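Local coordinates for protein L-glyceraldehyde 3-phosphate reductase (Clostridium beijerinckii, PDB 6HG6) that binds NADPH in a TIM barrel of the aldo-keto reductase family and probably uses it to reduce aldehydes such as furfural, at residues 83-86 and 87-90; 121-124 and 125-128; 144-147 and 148-152. All coordinates share one frame; numbering follows the deposited sequence. Where two conformers were deposited one is given.

Contact 1 (83-86 and 87-90); sequences DDLA and TYRD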
ATOM      1  N   ASP A  83      22.396  -5.604   3.631  1.00 29.75           N
ATOM      2  CA  ASP A  83      22.890  -6.577   4.617  1.00 32.22           C
ATOM      3  C   ASP A  83      22.309  -7.976   4.385  1.00 31.55           C
ATOM      4  O   ASP A  83      22.998  -8.940   4.706  1.00 31.02           O
ATOM      5  CB  ASP A  83      22.516  -6.125   6.025  1.00 34.72           C
ATOM      6  CG  ASP A  83      23.300  -4.926   6.539  1.00 37.96           C
ATOM      7  OD1 ASP A  83      24.213  -4.457   5.796  1.00 38.93           O
ATOM      8  OD2 ASP A  83      22.992  -4.479   7.713  1.00 40.87           O
ATOM      9  N   ASP A  84      21.083  -8.086   3.893  1.00 30.03           N
ATOM     10  CA  ASP A  84      20.413  -9.406   3.879  1.00 31.80           C
ATOM     11  C   ASP A  84      19.456  -9.611   2.709  1.00 30.92           C
ATOM     12  O   ASP A  84      19.340 -10.763   2.288  1.00 33.35           O
ATOM     13  CB  ASP A  84      19.611  -9.577   5.164  1.00 33.34           C
ATOM     14  CG  ASP A  84      20.491  -9.840   6.382  1.00 37.18           C
ATOM     15  OD1 ASP A  84      21.037 -11.016   6.500  1.00 38.34           O
ATOM     16  OD2 ASP A  84      20.677  -8.861   7.188  1.00 37.16           O
ATOM     17  N   LEU A  85      18.685  -8.615   2.307  1.00 28.29           N
ATOM     18  CA  LEU A  85      17.585  -8.886   1.345  1.00 28.52           C
ATOM     19  C   LEU A  85      17.993  -8.689  -0.114  1.00 29.06           C
ATOM     20  O   LEU A  85      17.210  -9.162  -0.959  1.00 28.23           O
ATOM     21  CB  LEU A  85      16.397  -7.980   1.632  1.00 28.52           C
ATOM     22  CG  LEU A  85      15.433  -8.401   2.717  1.00 29.52           C
ATOM     23  CD1 LEU A  85      14.212  -7.489   2.626  1.00 28.71           C
ATOM     24  CD2 LEU A  85      15.041  -9.865   2.593  1.00 30.51           C
ATOM     25  N   ALA A  86      19.120  -8.028  -0.412  1.00 28.87           N
ATOM     26  CA  ALA A  86      19.551  -7.771  -1.815  1.00 28.48           C
ATOM     27  C   ALA A  86      19.614  -9.107  -2.576  1.00 26.71           C
ATOM     28  O   ALA A  86      19.333  -9.098  -3.787  1.00 25.27           O
ATOM     29  CB  ALA A  86      20.880  -7.048  -1.871  1.00 30.05           C
ATOM     30  N   THR A  87      19.967 -10.190  -1.898  1.00 27.60           N
ATOM     31  CA  THR A  87      20.017 -11.564  -2.436  1.00 28.00           C
ATOM     32  C   THR A  87      18.687 -11.897  -3.145  1.00 25.58           C
ATOM     33  O   THR A  87      18.650 -12.687  -4.134  1.00 25.67           O
ATOM     34  CB  THR A  87      20.199 -12.520  -1.252  1.00 32.29           C
ATOM     35  OG1 THR A  87      21.421 -12.130  -0.613  1.00 37.46           O
ATOM     36  CG2 THR A  87      20.227 -13.982  -1.627  1.00 32.57           C
ATOM     37  N   TYR A  88      17.591 -11.389  -2.607  1.00 22.02           N
ATOM     38  CA  TYR A  88      16.215 -11.700  -3.044  1.00 20.85           C
ATOM     39  C   TYR A  88      15.608 -10.555  -3.823  1.00 18.90           C
ATOM     40  O   TYR A  88      14.374 -10.530  -3.974  1.00 18.79           O
ATOM     41  CB  TYR A  88      15.367 -12.001  -1.805  1.00 20.93           C
ATOM     42  CG  TYR A  88      15.907 -13.152  -1.008  1.00 21.99           C
ATOM     43  CD1 TYR A  88      15.750 -14.459  -1.432  1.00 22.62           C
ATOM     44  CD2 TYR A  88      16.572 -12.946   0.197  1.00 22.98           C
ATOM     45  CE1 TYR A  88      16.239 -15.527  -0.691  1.00 24.68           C
ATOM     46  CE2 TYR A  88      17.070 -14.003   0.947  1.00 24.52           C
ATOM     47  CZ  TYR A  88      16.912 -15.298   0.508  1.00 25.39           C
ATOM     48  OH  TYR A  88      17.394 -16.345   1.264  1.00 27.82           O
ATOM     49  N   ARG A  89      16.407  -9.605  -4.287  1.00 17.98           N
ATOM     50  CA  ARG A  89      15.809  -8.378  -4.871  1.00 17.43           C
ATOM     51  C   ARG A  89      14.896  -8.709  -6.056  1.00 17.29           C
ATOM     52  O   ARG A  89      13.861  -8.006  -6.228  1.00 17.05           O
ATOM     53  CB  ARG A  89      16.873  -7.343  -5.234  1.00 17.49           C
ATOM     54  CG  ARG A  89      16.305  -5.976  -5.560  1.00 17.30           C
ATOM     55  CD  ARG A  89      16.083  -5.833  -7.032  1.00 16.79           C
ATOM     56  NE  ARG A  89      15.430  -4.544  -7.300  1.00 16.29           N
ATOM     57  CZ  ARG A  89      14.122  -4.300  -7.210  1.00 15.64           C
ATOM     58  NH1 ARG A  89      13.280  -5.236  -6.808  1.00 15.58           N
ATOM     59  NH2 ARG A  89      13.646  -3.103  -7.501  1.00 16.10           N
ATOM     60  N   ASP A  90      15.222  -9.741  -6.836  1.00 17.79           N
ATOM     61  CA  ASP A  90      14.392 -10.036  -8.032  1.00 17.63           C
ATOM     62  C   ASP A  90      13.095 -10.767  -7.633  1.00 18.32           C
ATOM     63  O   ASP A  90      12.284 -11.037  -8.489  1.00 18.13           O
ATOM     64  CB  ASP A  90      15.233 -10.753  -9.071  1.00 18.81           C
ATOM     65  CG  ASP A  90      16.270  -9.852  -9.706  1.00 18.11           C
ATOM     66  OD1 ASP A  90      16.208  -8.634  -9.528  1.00 18.53           O
ATOM     67  OD2 ASP A  90      17.166 -10.417 -10.381  1.00 20.27           O
TER

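Contact 2 (121-124 and 125-128); sequences DQSL and KRMG. With EDO (1,2-ethanediol), chain J.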
ATOM      1  N   ASP A 121      15.732  10.183  -7.856  1.00 15.14           N
ATOM      2  CA  ASP A 121      17.179   9.977  -7.741  1.00 15.92           C
ATOM      3  C   ASP A 121      17.578   9.853  -6.267  1.00 15.83           C
ATOM      4  O   ASP A 121      18.443   8.998  -5.924  1.00 15.54           O
ATOM      5  CB  ASP A 121      17.915  11.119  -8.431  1.00 17.30           C
ATOM      6  CG  ASP A 121      17.926  11.069  -9.940  1.00 20.43           C
ATOM      7  OD1 ASP A 121      17.487  10.021 -10.477  1.00 20.17           O
ATOM      8  OD2 ASP A 121      18.364  12.112 -10.581  1.00 22.16           O
ATOM      9  N   GLN A 122      17.033  10.711  -5.420  1.00 16.09           N
ATOM     10  CA  GLN A 122      17.344  10.636  -3.967  1.00 16.76           C
ATOM     11  C   GLN A 122      16.893   9.279  -3.420  1.00 16.51           C
ATOM     12  O   GLN A 122      17.684   8.684  -2.654  1.00 16.29           O
ATOM     13  CB  GLN A 122      16.650  11.706  -3.145  1.00 17.41           C
ATOM     14  CG  GLN A 122      17.128  13.132  -3.360  1.00 18.37           C
ATOM     15  CD  GLN A 122      16.417  14.090  -2.419  1.00 19.70           C
ATOM     16  OE1 GLN A 122      15.636  13.708  -1.500  1.00 18.76           O
ATOM     17  NE2 GLN A 122      16.734  15.378  -2.568  1.00 19.45           N
ATOM     18  N   SER A 123      15.670   8.827  -3.786  1.00 15.89           N
ATOM     19  CA  SER A 123      15.115   7.531  -3.296  1.00 15.57           C
ATOM     20  C   SER A 123      16.009   6.369  -3.701  1.00 15.71           C
ATOM     21  O   SER A 123      16.300   5.502  -2.872  1.00 16.08           O
ATOM     22  CB  SER A 123      13.739   7.303  -3.801  1.00 15.32           C
ATOM     23  OG  SER A 123      12.853   8.207  -3.165  1.00 16.44           O
ATOM     24  N   LEU A 124      16.464   6.359  -4.944  1.00 15.19           N
ATOM     25  CA  LEU A 124      17.314   5.258  -5.421  1.00 15.64           C
ATOM     26  C   LEU A 124      18.636   5.260  -4.665  1.00 16.00           C
ATOM     27  O   LEU A 124      19.150   4.152  -4.346  1.00 16.32           O
ATOM     28  CB  LEU A 124      17.516   5.383  -6.924  1.00 15.49           C
ATOM     29  CG  LEU A 124      16.248   5.208  -7.759  1.00 16.07           C
ATOM     30  CD1 LEU A 124      16.573   5.480  -9.241  1.00 16.71           C
ATOM     31  CD2 LEU A 124      15.677   3.795  -7.582  1.00 16.41           C
ATOM     32  N   LYS A 125      19.149   6.444  -4.346  0.50 16.05           N
ATOM     33  CA  LYS A 125      20.444   6.562  -3.634  0.50 17.12           C
ATOM     34  C   LYS A 125      20.260   6.062  -2.198  0.50 16.78           C
ATOM     35  O   LYS A 125      21.073   5.276  -1.743  0.50 17.06           O
ATOM     36  CB  LYS A 125      20.965   7.992  -3.709  0.50 18.34           C
ATOM     37  CG  LYS A 125      22.307   8.202  -3.027  0.50 19.77           C
ATOM     38  CD  LYS A 125      22.811   9.615  -3.171  0.50 21.03           C
ATOM     39  CE  LYS A 125      23.913   9.947  -2.178  0.50 23.37           C
ATOM     40  NZ  LYS A 125      25.172   9.287  -2.574  0.50 25.09           N
ATOM     41  N   ARG A 126      19.186   6.467  -1.535  1.00 16.46           N
ATOM     42  CA  ARG A 126      18.914   6.048  -0.133  1.00 17.16           C
ATOM     43  C   ARG A 126      18.679   4.531  -0.057  1.00 16.89           C
ATOM     44  O   ARG A 126      19.189   3.885   0.843  1.00 17.31           O
ATOM     45  CB  ARG A 126      17.699   6.793   0.406  1.00 17.30           C
ATOM     46  CG  ARG A 126      18.036   8.201   0.869  1.00 18.09           C
ATOM     47  CD  ARG A 126      16.916   8.866   1.665  1.00 18.50           C
ATOM     48  NE  ARG A 126      15.761   8.994   0.832  1.00 18.03           N
ATOM     49  CZ  ARG A 126      15.405  10.099   0.161  1.00 18.21           C
ATOM     50  NH1 ARG A 126      16.113  11.207   0.262  1.00 18.85           N
ATOM     51  NH2 ARG A 126      14.359  10.054  -0.641  1.00 18.17           N
ATOM     52  N   MET A 127      17.999   3.967  -1.043  1.00 17.08           N
ATOM     53  CA  MET A 127      17.686   2.510  -1.003  1.00 17.40           C
ATOM     54  C   MET A 127      18.809   1.674  -1.628  1.00 17.58           C
ATOM     55  O   MET A 127      18.791   0.437  -1.453  1.00 17.63           O
ATOM     56  CB  MET A 127      16.360   2.204  -1.680  1.00 17.75           C
ATOM     57  CG  MET A 127      15.199   2.779  -0.871  1.00 18.92           C
ATOM     58  SD  MET A 127      13.610   2.150  -1.423  1.00 20.57           S
ATOM     59  CE  MET A 127      13.272   3.235  -2.808  1.00 19.11           C
ATOM     60  N   GLY A 128      19.773   2.297  -2.305  1.00 17.41           N
ATOM     61  CA  GLY A 128      20.862   1.574  -2.969  1.00 17.42           C
ATOM     62  C   GLY A 128      20.351   0.738  -4.136  1.00 17.10           C
ATOM     63  O   GLY A 128      20.904  -0.339  -4.353  1.00 17.71           O
TER
HETATM   64  C1  EDO J 409      17.327  12.797 -13.091  1.00 41.59           C
HETATM   65  O1  EDO J 409      18.528  12.042 -13.183  1.00 39.80           O
HETATM   66  C2  EDO J 409      16.701  13.065 -14.392  1.00 46.58           C
HETATM   67  O2  EDO J 409      17.277  14.175 -15.071  1.00 52.65           O
HETATM   68  O   HOH W   1      13.255  12.372  -1.924  1.00 16.12           O

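Contact 3 (144-147 and 148-152); sequences TPLE and ESMMA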
ATOM      1  N   THR A 144      -0.426  21.683 -11.029  1.00 26.05           N
ATOM      2  CA  THR A 144       0.555  21.273 -12.080  1.00 24.72           C
ATOM      3  C   THR A 144      -0.245  20.567 -13.161  1.00 24.65           C
ATOM      4  O   THR A 144      -1.072  19.710 -12.841  1.00 23.31           O
ATOM      5  CB  THR A 144       1.616  20.309 -11.557  1.00 23.56           C
ATOM      6  OG1 THR A 144       2.361  20.950 -10.521  1.00 24.35           O
ATOM      7  CG2 THR A 144       2.591  19.832 -12.621  1.00 22.97           C
ATOM      8  N   PRO A 145      -0.002  20.831 -14.457  1.00 24.95           N
ATOM      9  CA  PRO A 145      -0.707  20.092 -15.503  1.00 25.40           C
ATOM     10  C   PRO A 145      -0.453  18.598 -15.297  1.00 22.63           C
ATOM     11  O   PRO A 145       0.665  18.151 -15.005  1.00 21.06           O
ATOM     12  CB  PRO A 145      -0.125  20.634 -16.823  1.00 26.26           C
ATOM     13  CG  PRO A 145       0.460  21.958 -16.449  1.00 26.58           C
ATOM     14  CD  PRO A 145       0.945  21.810 -15.016  1.00 25.49           C
ATOM     15  N   LEU A 146      -1.527  17.814 -15.387  1.00 22.65           N
ATOM     16  CA  LEU A 146      -1.410  16.366 -15.204  1.00 21.77           C
ATOM     17  C   LEU A 146      -0.384  15.805 -16.195  1.00 20.76           C
ATOM     18  O   LEU A 146       0.368  14.919 -15.825  1.00 19.74           O
ATOM     19  CB  LEU A 146      -2.787  15.738 -15.410  1.00 22.92           C
ATOM     20  CG  LEU A 146      -2.840  14.234 -15.166  1.00 22.44           C
ATOM     21  CD1 LEU A 146      -2.378  13.841 -13.773  1.00 22.04           C
ATOM     22  CD2 LEU A 146      -4.260  13.735 -15.393  1.00 23.57           C
ATOM     23  N   GLU A 147      -0.341  16.365 -17.398  0.50 21.55           N
ATOM     24  CA  GLU A 147       0.613  15.953 -18.465  0.50 21.40           C
ATOM     25  C   GLU A 147       2.070  16.059 -17.972  0.50 20.10           C
ATOM     26  O   GLU A 147       2.912  15.240 -18.396  0.50 19.18           O
ATOM     27  CB  GLU A 147       0.346  16.829 -19.686  0.50 22.78           C
ATOM     28  CG  GLU A 147      -1.046  16.658 -20.305  0.50 24.50           C
ATOM     29  CD  GLU A 147      -2.294  17.274 -19.660  0.50 25.23           C
ATOM     30  OE1 GLU A 147      -2.180  18.090 -18.698  0.50 23.67           O
ATOM     31  OE2 GLU A 147      -3.422  16.919 -20.170  0.50 26.94           O
ATOM     32  N   GLU A 148       2.390  17.059 -17.147  1.00 20.09           N
ATOM     33  CA  GLU A 148       3.756  17.256 -16.603  1.00 18.92           C
ATOM     34  C   GLU A 148       4.069  16.167 -15.596  1.00 17.87           C
ATOM     35  O   GLU A 148       5.168  15.599 -15.672  1.00 17.31           O
ATOM     36  CB  GLU A 148       3.969  18.654 -16.031  1.00 19.66           C
ATOM     37  CG  GLU A 148       5.350  18.808 -15.420  1.00 19.20           C
ATOM     38  CD  GLU A 148       5.703  20.229 -14.965  1.00 20.10           C
ATOM     39  OE1 GLU A 148       5.046  21.210 -15.415  1.00 21.71           O
ATOM     40  OE2 GLU A 148       6.641  20.348 -14.165  1.00 19.84           O
ATOM     41  N   SER A 149       3.181  15.898 -14.638  1.00 17.54           N
ATOM     42  CA  SER A 149       3.412  14.877 -13.597  1.00 16.81           C
ATOM     43  C   SER A 149       3.500  13.483 -14.236  1.00 16.44           C
ATOM     44  O   SER A 149       4.391  12.698 -13.892  1.00 15.50           O
ATOM     45  CB  SER A 149       2.341  14.938 -12.521  1.00 17.21           C
ATOM     46  OG  SER A 149       2.190  16.254 -12.027  1.00 17.86           O
ATOM     47  N   MET A 150       2.636  13.207 -15.193  1.00 17.41           N
ATOM     48  CA  MET A 150       2.606  11.875 -15.839  1.00 17.66           C
ATOM     49  C   MET A 150       3.841  11.716 -16.746  1.00 17.37           C
ATOM     50  O   MET A 150       4.437  10.627 -16.745  1.00 16.36           O
ATOM     51  CB  MET A 150       1.302  11.670 -16.621  1.00 18.84           C
ATOM     52  CG  MET A 150       0.046  11.605 -15.718  1.00 19.24           C
ATOM     53  SD  MET A 150       0.129  10.407 -14.353  1.00 19.96           S
ATOM     54  CE  MET A 150       0.703  11.417 -12.983  1.00 19.24           C
ATOM     55  N   MET A 151       4.261  12.761 -17.430  1.00 18.55           N
ATOM     56  CA  MET A 151       5.494  12.683 -18.268  1.00 19.58           C
ATOM     57  C   MET A 151       6.709  12.448 -17.370  1.00 18.38           C
ATOM     58  O   MET A 151       7.665  11.805 -17.822  1.00 18.04           O
ATOM     59  CB  MET A 151       5.657  13.933 -19.137  1.00 21.60           C
ATOM     60  CG  MET A 151       4.716  13.925 -20.306  1.00 24.62           C
ATOM     61  SD  MET A 151       4.918  15.367 -21.402  1.00 30.86           S
ATOM     62  CE  MET A 151       6.600  14.991 -21.900  1.00 28.59           C
ATOM     63  N   ALA A 152       6.693  12.937 -16.128  1.00 17.84           N
ATOM     64  CA  ALA A 152       7.773  12.686 -15.159  1.00 17.20           C
ATOM     65  C   ALA A 152       7.800  11.194 -14.821  1.00 16.03           C
ATOM     66  O   ALA A 152       8.892  10.610 -14.801  1.00 14.93           O
ATOM     67  CB  ALA A 152       7.604  13.568 -13.924  1.00 17.66           C
TER
HETATM   68  O   HOH W   2      -0.377  16.916 -11.777  1.00 20.90           O

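Contact 1 (83-86 and 87-90)
D84 and L85 meet Y88 where the chain unwinds from a helix into 3-10 turns. The carbonyl oxygen of D84 lies obliquely off the Y88 ring, 4.1 Å from its CD2. L85 does more: its O accepts the backbone N of Y88 at 2.8 Å, with the donor well out of the carbonyl plane, and it also sits near the plane of the tyrosine ring, at the edge. The two side chains cross at about a right angle, L85 CD2 coming to 4.2 Å from Y88 CD2, while CG2 of T87 lies over one face of the ring. With CG beside its backbone N (chi1 -59°), the Y88 ring lies next to L85; it also meets the ring of F53 at about 55°, and its OH is hydrogen-bonded to A5 N. Next along, A86 O accepts R89 N at 3.0 Å, and R89 CB packs 3.4 Å from the same oxygen. The arginine then leads away, its guanidinium forming a salt bridge with D133 and a hydrogen bond to Y131 O. Two successive bonds of the i to i+3 kind are the signature of 3-10 structure, here carrying the chain from helix to the strand 93-98 of the barrel.

Contact 2 (121-124 and 125-128)
R126 lies alongside Q122, one helical turn earlier, both side chains pointing the same way. From its base, R126 CB rests 3.6 Å from the backbone O of Q122, the oxygen that also accepts R126 N. R126 CG lies 3.6 Å from the same Q122 O. The chain runs on extended until chi3, where a bend (-62°) folds the guanidinium back along the helix; Q122 O then lies beneath one of its faces, roughly under the centre, and CZ is 3.9 Å from Q122 CB. At the tip, NH1 gives a nearly straight bond to Q122 OE1, 3.1 Å long with an N-H...O angle of 168°. The amide oxygen lies in the guanidinium plane, yet the amide itself stands almost perpendicular to it (89°). NH2 donates to a water at 2.9 Å, and this water in turn donates to OE1, so Q122 is held both directly and through solvent. NH2 also forms a salt bridge with E74 of helix 72-85, whose other carboxylate oxygen is hydrogen-bonded to S123 OG.

Inward, M127 touches I94 and T96 of strand 93-98 and V132 of strand 132-137, and L124 packs on V132. The helix ends after M127, with G128 as the C-prime residue of a Schellman motif: its N bonds weakly to K125 O, and L129 N pairs with L124 O. The positive phi there turns the chain towards strand 132-137.

Chemically, the glutamine steadies the arginine that pairs with E74. It receives NH1 in the plane of the cation and helps fix the rotation of the guanidinium. R126 and S123 would probably favour the ionised form of E74; together they join helix 113-127 to helix 72-85.

Contact 3 (144-147 and 148-152)
P145 O opens the helix by accepting E148 N at 3.0 Å and, weakly, S149 N at 3.4 Å, after which L146 O and E147 O take M150 N and M151 N in regular i to i+4 steps. P145 itself stands at the N-cap position. The methyl of T144 reaches over this first turn: with CG2 anti to the backbone N (chi1 -61° for OG1), it lies 3.9 Å from E148 CB and 3.6 Å from S149 OG. T144 and E148 cross at about a right angle, and the extended glutamate carries its carboxylate past the methyl to bond through OE2 with the backbone N of R113. S149 OG receives a hydrogen from a water at 2.7 Å, and this water also donates to T144 O, joining the loop carbonyl to the first turn; the same hydroxyl is hydrogen-bonded to G111 O. T144 OG1 turns elsewhere, to D141. On another flank, L146 lies aslant M150, its CD1 3.8 Å from M150 CG, while the methionine folds back through two bends to bring CE within 4.0 Å of CD1. Helix 146-158 thus begins between two neighbours of the barrel's outer layer: S149 and A152 pack on I116 of helix 113-127, L146 and M150 lean on helix 172-184, and S149 and M150 both touch H137 of strand 132-137.

How the contacts relate
From the N terminus, contact 1 comes first, at the exit of helix 72-85 before strand 93-98; contact 2 closes helix 113-127 ahead of strand 132-137; contact 3 starts helix 146-158 ahead of strand 162-168. Each lies within one continuous run of chain and closes only short local turns, of the i to i+3 or i to i+4 kind, and the three follow in series without nesting or crossing. Contacts 1 and 2 lie closer in space but do not touch, their centres about 16 Å apart, whereas the centres of contacts 1 and 3 are about 33 Å apart. Strand 132-137 is a common neighbour, reached by side chains of all three contacts.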